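Long-range contact in uncharacterized protein MJ0690 (Methanocaldococcus jannaschii, PDB 3K32), which is of uncharacterised function but is predicted to be a subunit of a tRNA methyltransferase and belongs to the HUP clan, many of whose members bind nucleotides: residues Lys17-Lys28 and Leu146-Leu156. Numbering follows the deposited sequence.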
# COMPACT_ATOMS: atom_id res chain seq x y z
N LYS B 17 8.24 12.09 -7.61
CA LYS B 17 8.61 11.81 -6.21
C LYS B 17 7.89 10.58 -5.65
O LYS B 17 8.46 9.81 -4.88
CB LYS B 17 8.41 13.03 -5.32
CG LYS B 17 7.00 13.58 -5.28
CD LYS B 17 6.97 14.96 -4.63
CE LYS B 17 5.54 15.43 -4.32
NZ LYS B 17 4.81 14.50 -3.37
N ASP B 18 6.65 10.37 -6.06
CA ASP B 18 5.94 9.17 -5.64
C ASP B 18 6.59 7.90 -6.17
O ASP B 18 7.01 7.03 -5.41
CB ASP B 18 4.47 9.26 -6.05
CG ASP B 18 3.72 10.31 -5.26
OD1 ASP B 18 3.91 10.38 -4.02
OD2 ASP B 18 2.95 11.08 -5.89
N SER B 19 6.64 7.79 -7.49
CA SER B 19 7.33 6.70 -8.14
C SER B 19 8.67 6.41 -7.46
O SER B 19 9.05 5.27 -7.26
CB SER B 19 7.55 7.04 -9.62
OG SER B 19 8.03 5.92 -10.35
N SER B 20 9.38 7.47 -7.10
CA SER B 20 10.67 7.34 -6.43
C SER B 20 10.50 6.74 -5.04
O SER B 20 11.28 5.90 -4.63
CB SER B 20 11.34 8.71 -6.33
OG SER B 20 11.55 9.26 -7.61
N LEU B 21 9.46 7.15 -4.32
CA LEU B 21 9.13 6.55 -3.04
C LEU B 21 8.88 5.05 -3.19
O LEU B 21 9.28 4.26 -2.32
CB LEU B 21 7.90 7.21 -2.40
CG LEU B 21 8.11 8.59 -1.78
CD1 LEU B 21 6.83 9.07 -1.09
CD2 LEU B 21 9.28 8.58 -0.80
N SER B 22 8.23 4.64 -4.29
CA SER B 22 8.00 3.21 -4.45
C SER B 22 9.33 2.47 -4.55
O SER B 22 9.54 1.46 -3.89
CB SER B 22 7.05 2.87 -5.61
OG SER B 22 7.65 3.11 -6.87
N ALA B 23 10.23 2.99 -5.38
CA ALA B 23 11.58 2.44 -5.52
C ALA B 23 12.20 2.27 -4.15
O ALA B 23 12.53 1.16 -3.73
CB ALA B 23 12.45 3.36 -6.37
N VAL B 24 12.32 3.40 -3.45
CA VAL B 24 12.93 3.48 -2.14
C VAL B 24 12.34 2.49 -1.15
O VAL B 24 13.03 1.85 -0.39
CB VAL B 24 12.77 4.91 -1.57
CG1 VAL B 24 13.25 4.96 -0.13
CG2 VAL B 24 13.53 5.89 -2.43
N ILE B 25 11.03 2.36 -1.16
CA ILE B 25 10.42 1.41 -0.26
C ILE B 25 10.83 -0.02 -0.61
O ILE B 25 11.25 -0.78 0.26
CB ILE B 25 8.91 1.58 -0.24
CG1 ILE B 25 8.59 2.94 0.37
CG2 ILE B 25 8.25 0.44 0.53
CD1 ILE B 25 7.13 3.33 0.27
N LEU B 26 10.73 -0.38 -1.89
CA LEU B 26 11.12 -1.72 -2.31
C LEU B 26 12.54 -2.00 -1.81
O LEU B 26 12.81 -3.08 -1.25
CB LEU B 26 11.04 -1.85 -3.83
CG LEU B 26 9.77 -2.45 -4.49
CD1 LEU B 26 8.64 -2.81 -3.50
CD2 LEU B 26 9.25 -1.57 -5.62
N LYS B 27 13.43 -1.02 -1.99
CA LYS B 27 14.81 -1.17 -1.56
C LYS B 27 14.92 -1.34 -0.05
O LYS B 27 15.74 -2.13 0.43
CB LYS B 27 15.69 -0.03 -2.05
CG LYS B 27 17.10 -0.14 -1.53
CD LYS B 27 18.08 0.73 -2.30
CE LYS B 27 19.50 0.60 -1.76
NZ LYS B 27 19.91 -0.83 -1.56
N LYS B 28 14.10 -0.61 0.70
CA LYS B 28 14.04 -0.76 2.15
C LYS B 28 13.70 -2.19 2.53
O LYS B 28 14.22 -2.71 3.51
CB LYS B 28 12.99 0.18 2.75
CG LYS B 28 13.26 1.67 2.53
CD LYS B 28 14.58 2.07 3.11
CE LYS B 28 14.65 3.57 3.36
NZ LYS B 28 15.90 3.94 4.11
N LEU B 146 2.01 10.64 1.70
CA LEU B 146 3.00 10.68 0.63
C LEU B 146 3.68 12.04 0.54
O LEU B 146 4.89 12.12 0.28
CB LEU B 146 2.36 10.36 -0.72
CG LEU B 146 2.35 8.94 -1.31
CD1 LEU B 146 2.55 7.85 -0.27
CD2 LEU B 146 1.08 8.69 -2.13
N ARG B 147 2.90 13.11 0.72
CA ARG B 147 3.49 14.44 0.65
C ARG B 147 4.55 14.54 1.74
O ARG B 147 5.66 15.01 1.50
CB ARG B 147 2.43 15.52 0.82
CG ARG B 147 2.87 16.88 0.33
CD ARG B 147 2.36 18.02 1.21
NE ARG B 147 0.91 18.19 1.15
CZ ARG B 147 0.09 18.02 2.19
NH1 ARG B 147 0.57 17.66 3.37
NH2 ARG B 147 -1.22 18.21 2.04
N HIS B 148 4.22 14.04 2.93
CA HIS B 148 5.16 14.09 4.05
C HIS B 148 6.40 13.24 3.83
O HIS B 148 7.50 13.66 4.17
CB HIS B 148 4.48 13.67 5.36
CG HIS B 148 5.45 13.27 6.43
ND1 HIS B 148 5.79 11.95 6.65
CD2 HIS B 148 6.14 14.00 7.33
CE1 HIS B 148 6.65 11.89 7.66
NE2 HIS B 148 6.88 13.12 8.09
N LEU B 149 6.20 12.04 3.29
CA LEU B 149 7.31 11.12 3.06
C LEU B 149 8.29 11.65 2.00
O LEU B 149 9.51 11.56 2.16
CB LEU B 149 6.79 9.73 2.66
CG LEU B 149 6.21 8.85 3.78
CD1 LEU B 149 5.40 7.71 3.21
CD2 LEU B 149 7.29 8.31 4.71
N ALA B 150 7.74 12.19 0.92
CA ALA B 150 8.54 12.79 -0.14
C ALA B 150 9.47 13.88 0.42
O ALA B 150 10.67 13.92 0.11
CB ALA B 150 7.63 13.37 -1.23
N SER B 151 8.92 14.76 1.24
CA SER B 151 9.72 15.85 1.76
C SER B 151 10.73 15.36 2.81
O SER B 151 11.72 16.03 3.09
CB SER B 151 8.83 16.97 2.29
OG SER B 151 8.18 16.58 3.48
N GLU B 152 10.50 14.18 3.38
CA GLU B 152 11.47 13.63 4.32
C GLU B 152 12.64 12.94 3.63
O GLU B 152 13.76 12.99 4.13
CB GLU B 152 10.80 12.69 5.31
CG GLU B 152 10.63 13.31 6.67
CD GLU B 152 11.14 12.40 7.76
OE1 GLU B 152 12.36 12.37 7.99
OE2 GLU B 152 10.31 11.71 8.39
N PHE B 153 12.39 12.32 2.49
CA PHE B 153 13.46 11.62 1.77
C PHE B 153 14.17 12.49 0.75
O PHE B 153 15.38 12.35 0.54
CB PHE B 153 12.91 10.36 1.08
CG PHE B 153 12.80 9.17 1.98
CD1 PHE B 153 13.83 8.27 2.08
CD2 PHE B 153 11.66 8.95 2.73
CE1 PHE B 153 13.73 7.17 2.91
CE2 PHE B 153 11.55 7.86 3.55
CZ PHE B 153 12.58 6.97 3.64
N PHE B 154 13.44 13.39 0.11
CA PHE B 154 13.98 14.05 -1.07
C PHE B 154 14.14 15.55 -0.97
O PHE B 154 13.37 16.24 -0.29
CB PHE B 154 13.14 13.71 -2.30
CG PHE B 154 12.94 12.23 -2.52
CD1 PHE B 154 14.01 11.41 -2.79
CD2 PHE B 154 11.66 11.68 -2.47
CE1 PHE B 154 13.82 10.04 -2.99
CE2 PHE B 154 11.46 10.31 -2.68
CZ PHE B 154 12.54 9.49 -2.94
N ILE B 155 15.16 16.05 -1.65
CA ILE B 155 15.23 17.46 -1.95
C ILE B 155 14.38 17.69 -3.19
O ILE B 155 14.48 16.95 -4.18
CB ILE B 155 16.67 17.90 -2.22
CG1 ILE B 155 17.54 17.51 -1.03
CG2 ILE B 155 16.73 19.41 -2.40
CD1 ILE B 155 17.17 18.25 0.22
N LEU B 156 13.51 18.69 -3.13
CA LEU B 156 12.50 18.88 -4.17
C LEU B 156 12.52 20.26 -4.83
O LEU B 156 12.96 21.25 -4.23
CB LEU B 156 11.12 18.59 -3.60
CG LEU B 156 10.94 17.19 -3.02
CD1 LEU B 156 9.58 17.07 -2.31
CD2 LEU B 156 11.09 16.14 -4.13
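L21 drives its forked end between L146, L149, A150 and F153, a knob in a hole on helix 146-153, whose axis crosses that of helix 17-28 at 74°. L21 holds CG anti to its carbonyl carbon (chi1 -75°), which swings the fork over the other helix: CD1 lies 3.8 Å from CB of L149, while CD2 comes 3.4 Å from CE2 of F154. Replaced by an alanine, L21 would lose both methyls, which is likely to open a gap among L146, L149, A150 and F153 and to take away the CD2 contact with F154. V24, branched at CB, serves both rings, its CG1 3.8 Å from CE1 of F153 and its CG2 at the edge of F154. The F154 ring also takes F153 CB over the centre of one face, and small S20 lets it approach, CB to CZ 3.7 Å; the S20 hydroxyl is hydrogen-bonded to the backbone O of G16. After strand 8-12 an SGGKDS sequence runs into the first turn of helix 17-28; it matches the PP-loop motif of ATP pyrophosphatases, consistent with a place in the HUP clan. The contact joins this helix to the end of helix 143-153 and the start of strand 154-159. Packing is looser at the solvent side. The long chain of K17 runs past A150, whose small methyl lies 3.7 Å from NZ, and its CD reaches L156 CD1 at 4.1 Å. At the far end K28 lays CE against the edge of F153, 3.7 Å from CE1, beside the second subunit.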